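Local structure of uncharacterized protein Tm1382 (3E57) at residues D63-D77 against S152-F166. The protein is of unknown function but is probably a Nudix hydrolase, cleaving a nucleoside diphosphate linked to another group. Numbering follows the deposited sequence.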
ATOM      1  N   ASP B  63       4.506 -19.706   9.592  1.00 56.60           N
ATOM      2  CA  ASP B  63       5.894 -19.366   9.282  1.00 55.82           C
ATOM      3  C   ASP B  63       6.021 -18.085   8.461  1.00 54.98           C
ATOM      4  O   ASP B  63       5.670 -18.065   7.277  1.00 54.96           O
ATOM      5  CB  ASP B  63       6.565 -20.538   8.548  1.00 55.93           C
ATOM      6  CG  ASP B  63       8.081 -20.393   8.453  1.00 56.37           C
ATOM      7  OD1 ASP B  63       8.666 -19.568   9.192  1.00 56.60           O
ATOM      8  OD2 ASP B  63       8.693 -21.117   7.639  1.00 56.53           O
ATOM      9  N   GLU B  64       6.534 -17.029   9.098  1.00 53.75           N
ATOM     10  CA  GLU B  64       6.812 -15.759   8.419  1.00 52.76           C
ATOM     11  C   GLU B  64       8.172 -15.755   7.707  1.00 51.44           C
ATOM     12  O   GLU B  64       8.523 -14.773   7.052  1.00 51.54           O
ATOM     13  CB  GLU B  64       6.726 -14.582   9.399  1.00 52.93           C
ATOM     14  CG  GLU B  64       5.300 -14.221   9.799  1.00 53.55           C
ATOM     15  CD  GLU B  64       5.212 -12.980  10.680  1.00 54.04           C
ATOM     16  OE1 GLU B  64       6.185 -12.192  10.726  1.00 56.54           O
ATOM     17  OE2 GLU B  64       4.158 -12.790  11.325  1.00 55.66           O
ATOM     18  N   THR B  65       8.929 -16.845   7.827  1.00 49.64           N
ATOM     19  CA  THR B  65      10.164 -17.027   7.055  1.00 48.42           C
ATOM     20  C   THR B  65       9.880 -17.202   5.564  1.00 46.85           C
ATOM     21  O   THR B  65      10.770 -17.012   4.732  1.00 46.51           O
ATOM     22  CB  THR B  65      10.947 -18.278   7.517  1.00 48.57           C
ATOM     23  OG1 THR B  65      11.075 -18.275   8.946  1.00 49.41           O
ATOM     24  CG2 THR B  65      12.334 -18.311   6.883  1.00 49.18           C
ATOM     25  N   THR B  66       8.653 -17.606   5.237  1.00 45.13           N
ATOM     26  CA  THR B  66       8.242 -17.778   3.850  1.00 43.81           C
ATOM     27  C   THR B  66       6.918 -17.071   3.565  1.00 42.59           C
ATOM     28  O   THR B  66       6.131 -16.768   4.477  1.00 42.36           O
ATOM     29  CB  THR B  66       8.096 -19.274   3.486  1.00 43.90           C
ATOM     30  OG1 THR B  66       7.203 -19.909   4.410  1.00 43.29           O
ATOM     31  CG2 THR B  66       9.455 -19.980   3.517  1.00 43.48           C
ATOM     32  N   LYS B  67       6.689 -16.804   2.282  1.00 40.81           N
ATOM     33  CA  LYS B  67       5.422 -16.272   1.823  1.00 39.45           C
ATOM     34  C   LYS B  67       4.826 -17.202   0.770  1.00 37.91           C
ATOM     35  O   LYS B  67       5.512 -17.637  -0.154  1.00 37.57           O
ATOM     36  CB  LYS B  67       5.602 -14.834   1.306  1.00 39.35           C
ATOM     37  CG  LYS B  67       5.802 -13.858   2.456  1.00 39.64           C
ATOM     38  CD  LYS B  67       5.912 -12.400   2.025  1.00 39.78           C
ATOM     39  CE  LYS B  67       5.558 -11.444   3.184  1.00 39.48           C
ATOM     40  NZ  LYS B  67       4.082 -11.061   3.201  1.00 40.01           N
ATOM     41  N   GLN B  68       3.553 -17.529   0.956  1.00 36.34           N
ATOM     42  CA  GLN B  68       2.798 -18.355   0.038  1.00 35.54           C
ATOM     43  C   GLN B  68       2.377 -17.510  -1.153  1.00 34.48           C
ATOM     44  O   GLN B  68       1.761 -16.465  -0.978  1.00 33.52           O
ATOM     45  CB  GLN B  68       1.565 -18.908   0.747  1.00 35.54           C
ATOM     46  CG  GLN B  68       1.908 -19.777   1.969  1.00 36.35           C
ATOM     47  CD  GLN B  68       0.780 -19.870   2.960  1.00 36.75           C
ATOM     48  OE1 GLN B  68      -0.348 -20.200   2.603  1.00 39.68           O
ATOM     49  NE2 GLN B  68       1.077 -19.586   4.223  1.00 38.15           N
ATOM     50  N   VAL B  69       2.723 -17.949  -2.359  1.00 33.45           N
ATOM     51  CA  VAL B  69       2.367 -17.210  -3.570  1.00 32.80           C
ATOM     52  C   VAL B  69       0.912 -17.474  -3.953  1.00 32.11           C
ATOM     53  O   VAL B  69       0.529 -18.615  -4.246  1.00 31.60           O
ATOM     54  CB  VAL B  69       3.293 -17.573  -4.724  1.00 32.80           C
ATOM     55  CG1 VAL B  69       2.830 -16.898  -6.011  1.00 32.24           C
ATOM     56  CG2 VAL B  69       4.717 -17.189  -4.368  1.00 32.78           C
ATOM     57  N   ILE B  70       0.114 -16.404  -3.936  1.00 31.59           N
ATOM     58  CA  ILE B  70      -1.322 -16.466  -4.158  1.00 31.16           C
ATOM     59  C   ILE B  70      -1.683 -15.692  -5.430  1.00 30.72           C
ATOM     60  O   ILE B  70      -1.698 -14.454  -5.414  1.00 30.73           O
ATOM     61  CB  ILE B  70      -2.098 -15.847  -2.957  1.00 31.50           C
ATOM     62  CG1 ILE B  70      -1.657 -16.472  -1.628  1.00 32.19           C
ATOM     63  CG2 ILE B  70      -3.604 -16.020  -3.137  1.00 31.40           C
ATOM     64  CD1 ILE B  70      -1.926 -17.961  -1.523  1.00 32.53           C
ATOM     65  N   PRO B  71      -1.957 -16.402  -6.540  1.00 30.04           N
ATOM     66  CA  PRO B  71      -2.578 -15.710  -7.659  1.00 29.36           C
ATOM     67  C   PRO B  71      -3.922 -15.140  -7.210  1.00 28.70           C
ATOM     68  O   PRO B  71      -4.651 -15.811  -6.487  1.00 28.37           O
ATOM     69  CB  PRO B  71      -2.751 -16.819  -8.707  1.00 29.74           C
ATOM     70  CG  PRO B  71      -2.686 -18.102  -7.932  1.00 30.39           C
ATOM     71  CD  PRO B  71      -1.703 -17.823  -6.856  1.00 30.14           C
ATOM     72  N   TYR B  72      -4.217 -13.905  -7.598  1.00 27.77           N
ATOM     73  CA  TYR B  72      -5.376 -13.162  -7.098  1.00 27.14           C
ATOM     74  C   TYR B  72      -5.975 -12.382  -8.267  1.00 27.12           C
ATOM     75  O   TYR B  72      -5.375 -11.417  -8.758  1.00 26.45           O
ATOM     76  CB  TYR B  72      -4.936 -12.216  -5.985  1.00 27.56           C
ATOM     77  CG  TYR B  72      -6.068 -11.655  -5.150  1.00 27.02           C
ATOM     78  CD1 TYR B  72      -6.779 -12.473  -4.269  1.00 27.74           C
ATOM     79  CD2 TYR B  72      -6.414 -10.317  -5.211  1.00 27.51           C
ATOM     80  CE1 TYR B  72      -7.810 -11.973  -3.499  1.00 27.62           C
ATOM     81  CE2 TYR B  72      -7.455  -9.812  -4.422  1.00 28.06           C
ATOM     82  CZ  TYR B  72      -8.143 -10.652  -3.571  1.00 27.65           C
ATOM     83  OH  TYR B  72      -9.177 -10.141  -2.787  1.00 28.87           O
ATOM     84  N   VAL B  73      -7.140 -12.815  -8.729  1.00 26.09           N
ATOM     85  CA  VAL B  73      -7.686 -12.333  -9.980  1.00 26.24           C
ATOM     86  C   VAL B  73      -8.971 -11.558  -9.752  1.00 26.44           C
ATOM     87  O   VAL B  73      -9.921 -12.069  -9.157  1.00 25.89           O
ATOM     88  CB  VAL B  73      -7.965 -13.502 -10.948  1.00 26.75           C
ATOM     89  CG1 VAL B  73      -8.428 -12.963 -12.301  1.00 26.25           C
ATOM     90  CG2 VAL B  73      -6.716 -14.378 -11.102  1.00 26.33           C
ATOM     91  N   VAL B  74      -8.979 -10.322 -10.233  1.00 26.39           N
ATOM     92  CA  VAL B  74     -10.163  -9.502 -10.270  1.00 26.73           C
ATOM     93  C   VAL B  74     -10.762  -9.674 -11.662  1.00 27.15           C
ATOM     94  O   VAL B  74     -10.047  -9.571 -12.668  1.00 26.79           O
ATOM     95  CB  VAL B  74      -9.805  -8.028 -10.042  1.00 27.00           C
ATOM     96  CG1 VAL B  74     -11.042  -7.144 -10.237  1.00 27.81           C
ATOM     97  CG2 VAL B  74      -9.200  -7.840  -8.645  1.00 26.14           C
ATOM     98  N   ILE B  75     -12.057  -9.952 -11.715  1.00 27.17           N
ATOM     99  CA  ILE B  75     -12.732 -10.257 -12.970  1.00 28.53           C
ATOM    100  C   ILE B  75     -13.585  -9.074 -13.381  1.00 28.75           C
ATOM    101  O   ILE B  75     -14.347  -8.560 -12.569  1.00 26.78           O
ATOM    102  CB  ILE B  75     -13.606 -11.529 -12.819  1.00 28.07           C
ATOM    103  CG1 ILE B  75     -12.705 -12.753 -12.686  1.00 29.22           C
ATOM    104  CG2 ILE B  75     -14.556 -11.698 -14.013  1.00 28.23           C
ATOM    105  CD1 ILE B  75     -13.432 -13.985 -12.268  1.00 29.30           C
ATOM    106  N   MET B  76     -13.432  -8.632 -14.634  1.00 29.87           N
ATOM    107  CA  MET B  76     -14.319  -7.633 -15.220  1.00 31.72           C
ATOM    108  C   MET B  76     -15.048  -8.178 -16.443  1.00 32.18           C
ATOM    109  O   MET B  76     -14.415  -8.755 -17.329  1.00 32.60           O
ATOM    110  CB  MET B  76     -13.542  -6.390 -15.635  1.00 31.70           C
ATOM    111  CG  MET B  76     -13.236  -5.452 -14.479  1.00 33.82           C
ATOM    112  SD  MET B  76     -12.620  -3.871 -15.062  1.00 35.18           S
ATOM    113  CE  MET B  76     -14.143  -2.989 -15.431  1.00 36.35           C
ATOM    114  N   ASP B  77     -16.367  -7.989 -16.467  1.00 32.77           N
ATOM    115  CA  ASP B  77     -17.232  -8.342 -17.599  1.00 33.22           C
ATOM    116  C   ASP B  77     -17.715  -7.017 -18.165  1.00 33.53           C
ATOM    117  O   ASP B  77     -18.524  -6.328 -17.544  1.00 32.93           O
ATOM    118  CB  ASP B  77     -18.412  -9.204 -17.123  1.00 33.25           C
ATOM    119  CG  ASP B  77     -19.256  -9.776 -18.275  1.00 33.92           C
ATOM    120  OD1 ASP B  77     -19.290  -9.187 -19.372  1.00 36.91           O
ATOM    121  OD2 ASP B  77     -19.913 -10.816 -18.065  1.00 35.22           O
ATOM    122  N   SER B 152      -2.224 -12.282   6.132  1.00 35.66           N
ATOM    123  CA  SER B 152      -1.555 -11.343   5.228  1.00 35.58           C
ATOM    124  C   SER B 152      -0.045 -11.460   5.262  1.00 34.83           C
ATOM    125  O   SER B 152       0.597 -11.482   4.210  1.00 34.02           O
ATOM    126  CB  SER B 152      -1.949  -9.905   5.568  1.00 35.62           C
ATOM    127  OG  SER B 152      -3.301  -9.713   5.240  1.00 37.85           O
ATOM    128  N   ARG B 153       0.521 -11.558   6.463  1.00 34.47           N
ATOM    129  CA  ARG B 153       1.980 -11.579   6.613  1.00 34.76           C
ATOM    130  C   ARG B 153       2.669 -12.808   6.005  1.00 34.38           C
ATOM    131  O   ARG B 153       3.881 -12.769   5.741  1.00 35.03           O
ATOM    132  CB  ARG B 153       2.370 -11.421   8.085  1.00 34.87           C
ATOM    133  CG  ARG B 153       2.045 -10.052   8.635  1.00 35.10           C
ATOM    134  CD  ARG B 153       2.637  -9.798  10.013  1.00 37.04           C
ATOM    135  NE  ARG B 153       2.005 -10.559  11.095  1.00 38.88           N
ATOM    136  CZ  ARG B 153       0.969 -10.151  11.829  1.00 40.01           C
ATOM    137  NH1 ARG B 153       0.359  -8.992  11.597  1.00 40.63           N
ATOM    138  NH2 ARG B 153       0.517 -10.936  12.805  1.00 40.23           N
ATOM    139  N   VAL B 154       1.916 -13.887   5.784  1.00 33.86           N
ATOM    140  CA  VAL B 154       2.470 -15.101   5.179  1.00 33.12           C
ATOM    141  C   VAL B 154       2.019 -15.300   3.729  1.00 32.80           C
ATOM    142  O   VAL B 154       2.314 -16.331   3.138  1.00 33.34           O
ATOM    143  CB  VAL B 154       2.140 -16.371   6.028  1.00 33.43           C
ATOM    144  CG1 VAL B 154       2.598 -16.177   7.467  1.00 33.01           C
ATOM    145  CG2 VAL B 154       0.660 -16.710   5.978  1.00 33.68           C
ATOM    146  N   HIS B 155       1.327 -14.309   3.152  1.00 31.69           N
ATOM    147  CA  HIS B 155       0.824 -14.397   1.778  1.00 31.09           C
ATOM    148  C   HIS B 155       1.421 -13.299   0.908  1.00 29.96           C
ATOM    149  O   HIS B 155       1.490 -12.142   1.319  1.00 30.28           O
ATOM    150  CB  HIS B 155      -0.697 -14.241   1.747  1.00 31.29           C
ATOM    151  CG  HIS B 155      -1.453 -15.484   2.092  1.00 32.17           C
ATOM    152  ND1 HIS B 155      -2.756 -15.690   1.696  1.00 33.20           N
ATOM    153  CD2 HIS B 155      -1.094 -16.589   2.782  1.00 34.29           C
ATOM    154  CE1 HIS B 155      -3.173 -16.861   2.146  1.00 33.65           C
ATOM    155  NE2 HIS B 155      -2.181 -17.429   2.804  1.00 33.27           N
ATOM    156  N   LEU B 156       1.838 -13.669  -0.296  1.00 28.82           N
ATOM    157  CA  LEU B 156       2.238 -12.708  -1.319  1.00 28.20           C
ATOM    158  C   LEU B 156       1.246 -12.807  -2.464  1.00 27.39           C
ATOM    159  O   LEU B 156       1.141 -13.847  -3.103  1.00 26.77           O
ATOM    160  CB  LEU B 156       3.640 -13.041  -1.824  1.00 28.09           C
ATOM    161  CG  LEU B 156       4.162 -12.203  -2.991  1.00 28.37           C
ATOM    162  CD1 LEU B 156       4.272 -10.759  -2.552  1.00 26.75           C
ATOM    163  CD2 LEU B 156       5.508 -12.738  -3.473  1.00 28.13           C
ATOM    164  N   GLY B 157       0.526 -11.725  -2.740  1.00 26.73           N
ATOM    165  CA  GLY B 157      -0.475 -11.738  -3.799  1.00 26.07           C
ATOM    166  C   GLY B 157       0.096 -11.327  -5.134  1.00 25.64           C
ATOM    167  O   GLY B 157       0.877 -10.383  -5.211  1.00 25.23           O
ATOM    168  N   ALA B 158      -0.285 -12.047  -6.185  1.00 25.03           N
ATOM    169  CA  ALA B 158       0.045 -11.682  -7.549  1.00 25.00           C
ATOM    170  C   ALA B 158      -1.270 -11.250  -8.159  1.00 24.65           C
ATOM    171  O   ALA B 158      -2.131 -12.091  -8.467  1.00 24.45           O
ATOM    172  CB  ALA B 158       0.626 -12.877  -8.316  1.00 25.53           C
ATOM    173  N   LEU B 159      -1.430  -9.939  -8.322  1.00 24.04           N
ATOM    174  CA  LEU B 159      -2.690  -9.348  -8.746  1.00 24.40           C
ATOM    175  C   LEU B 159      -2.831  -9.273 -10.262  1.00 24.65           C
ATOM    176  O   LEU B 159      -1.979  -8.695 -10.950  1.00 24.15           O
ATOM    177  CB  LEU B 159      -2.807  -7.945  -8.180  1.00 23.52           C
ATOM    178  CG  LEU B 159      -4.053  -7.131  -8.541  1.00 23.46           C
ATOM    179  CD1 LEU B 159      -5.344  -7.843  -8.092  1.00 24.77           C
ATOM    180  CD2 LEU B 159      -3.923  -5.736  -7.900  1.00 23.44           C
ATOM    181  N   PHE B 160      -3.927  -9.844 -10.758  1.00 25.19           N
ATOM    182  CA  PHE B 160      -4.296  -9.788 -12.161  1.00 25.81           C
ATOM    183  C   PHE B 160      -5.663  -9.194 -12.334  1.00 26.12           C
ATOM    184  O   PHE B 160      -6.523  -9.333 -11.462  1.00 25.27           O
ATOM    185  CB  PHE B 160      -4.371 -11.195 -12.763  1.00 25.84           C
ATOM    186  CG  PHE B 160      -3.086 -11.932 -12.746  1.00 26.43           C
ATOM    187  CD1 PHE B 160      -2.282 -11.977 -13.878  1.00 25.89           C
ATOM    188  CD2 PHE B 160      -2.673 -12.590 -11.603  1.00 26.47           C
ATOM    189  CE1 PHE B 160      -1.087 -12.649 -13.854  1.00 26.55           C
ATOM    190  CE2 PHE B 160      -1.479 -13.264 -11.578  1.00 26.27           C
ATOM    191  CZ  PHE B 160      -0.690 -13.299 -12.707  1.00 26.54           C
ATOM    192  N   LEU B 161      -5.861  -8.571 -13.491  1.00 27.14           N
ATOM    193  CA  LEU B 161      -7.167  -8.173 -13.979  1.00 28.01           C
ATOM    194  C   LEU B 161      -7.526  -9.124 -15.124  1.00 28.92           C
ATOM    195  O   LEU B 161      -6.815  -9.186 -16.136  1.00 28.67           O
ATOM    196  CB  LEU B 161      -7.106  -6.747 -14.497  1.00 27.73           C
ATOM    197  CG  LEU B 161      -8.354  -6.185 -15.154  1.00 28.78           C
ATOM    198  CD1 LEU B 161      -9.556  -6.272 -14.222  1.00 28.57           C
ATOM    199  CD2 LEU B 161      -8.090  -4.752 -15.586  1.00 29.37           C
ATOM    200  N   GLY B 162      -8.602  -9.877 -14.958  1.00 29.91           N
ATOM    201  CA  GLY B 162      -9.062 -10.785 -16.014  1.00 31.18           C
ATOM    202  C   GLY B 162     -10.309 -10.202 -16.633  1.00 32.28           C
ATOM    203  O   GLY B 162     -11.311 -10.034 -15.944  1.00 31.94           O
ATOM    204  N   ARG B 163     -10.262  -9.873 -17.919  1.00 32.86           N
ATOM    205  CA  ARG B 163     -11.443  -9.353 -18.596  1.00 34.71           C
ATOM    206  C   ARG B 163     -12.079 -10.472 -19.423  1.00 35.24           C
ATOM    207  O   ARG B 163     -11.375 -11.211 -20.112  1.00 35.43           O
ATOM    208  CB  ARG B 163     -11.099  -8.169 -19.497  1.00 34.91           C
ATOM    209  CG  ARG B 163     -10.638  -6.894 -18.786  1.00 36.13           C
ATOM    210  CD  ARG B 163     -10.572  -5.761 -19.819  1.00 38.00           C
ATOM    211  NE  ARG B 163     -10.120  -4.464 -19.304  1.00 39.65           N
ATOM    212  CZ  ARG B 163      -8.848  -4.073 -19.226  1.00 42.01           C
ATOM    213  NH1 ARG B 163      -7.851  -4.878 -19.590  1.00 43.63           N
ATOM    214  NH2 ARG B 163      -8.566  -2.863 -18.760  1.00 43.85           N
ATOM    215  N   GLY B 164     -13.399 -10.596 -19.354  1.00 35.93           N
ATOM    216  CA  GLY B 164     -14.079 -11.646 -20.104  1.00 36.65           C
ATOM    217  C   GLY B 164     -15.584 -11.660 -19.965  1.00 37.33           C
ATOM    218  O   GLY B 164     -16.214 -10.622 -19.760  1.00 37.81           O
ATOM    219  N   LYS B 165     -16.159 -12.847 -20.105  1.00 37.97           N
ATOM    220  CA  LYS B 165     -17.570 -13.047 -19.866  1.00 38.46           C
ATOM    221  C   LYS B 165     -17.663 -13.821 -18.572  1.00 38.75           C
ATOM    222  O   LYS B 165     -16.990 -14.837 -18.415  1.00 39.00           O
ATOM    223  CB  LYS B 165     -18.223 -13.842 -21.016  1.00 38.86           C
ATOM    224  CG  LYS B 165     -19.757 -13.769 -21.024  1.00 39.26           C
ATOM    225  CD  LYS B 165     -20.293 -12.596 -21.880  1.00 41.06           C
ATOM    226  CE  LYS B 165     -21.505 -11.906 -21.228  1.00 41.26           C
ATOM    227  NZ  LYS B 165     -22.661 -12.811 -20.953  1.00 41.70           N
ATOM    228  N   PHE B 166     -18.461 -13.315 -17.638  1.00 39.05           N
ATOM    229  CA  PHE B 166     -18.755 -14.014 -16.397  1.00 39.67           C
ATOM    230  C   PHE B 166     -20.119 -14.673 -16.543  1.00 40.22           C
ATOM    231  O   PHE B 166     -21.063 -14.036 -16.992  1.00 40.26           O
ATOM    232  CB  PHE B 166     -18.779 -13.046 -15.205  1.00 39.00           C
ATOM    233  CG  PHE B 166     -19.248 -13.682 -13.933  1.00 38.86           C
ATOM    234  CD1 PHE B 166     -18.359 -14.368 -13.117  1.00 38.28           C
ATOM    235  CD2 PHE B 166     -20.585 -13.624 -13.562  1.00 38.16           C
ATOM    236  CE1 PHE B 166     -18.795 -14.978 -11.960  1.00 38.13           C
ATOM    237  CE2 PHE B 166     -21.019 -14.230 -12.402  1.00 37.95           C
ATOM    238  CZ  PHE B 166     -20.124 -14.910 -11.602  1.00 37.74           C
TER
HETATM  239  O   HOH W   1       6.410 -13.200   6.213  1.00 54.91           O
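From Q68 to M76, strand 66-77 runs beside strand 155-163 as the parallel pair in the mixed sheet of a Nudix fold, bonded from V154 O to Q68 N at one end and from M76 O to G164 N at the other. The middle is buried and closely packed. On one face Y72, L159 and L161 pack on helix 194-206; with L159 CG anti to its own amide nitrogen (chi1 178°), its CD1 reaches the edge of the Y72 ring, 3.9 Å from CD2, and also touches V74 CG2. On the other face V69, P71 and V73, compact and apolar, meet helix 115-130. G162 suits its place beside V73 because a side chain there would press on V73 CG1. Nearer the start, I70 CG1 lies over the H155 ring in a CH-pi contact, 4.0 Å from its centroid. Buried K67, long and bent at its last torsion, brings NZ into weak bonds with R153 O and H155 O and a hydrogen bond to N145 OD1.

The outer end is looser and wetter. Here exposed E64 takes R153 NE on OE2 in a salt bridge of 3.1 Å, the nitrogen standing above the carboxylate plane; R153 NH1 also bonds to S147 O, and a water joins E64 O to R153 O.

At the far end the chain turns at G164, and D77 bridges the corner: its OD2 receives F166 N at 2.9 Å, nearly straight at 172°, from above the carboxylate plane. An alanine here would remove the acceptor and would probably leave F166 N without its mate and the turn less firmly held. Alongside, K165 CE lies 3.7 Å from D77 OD2.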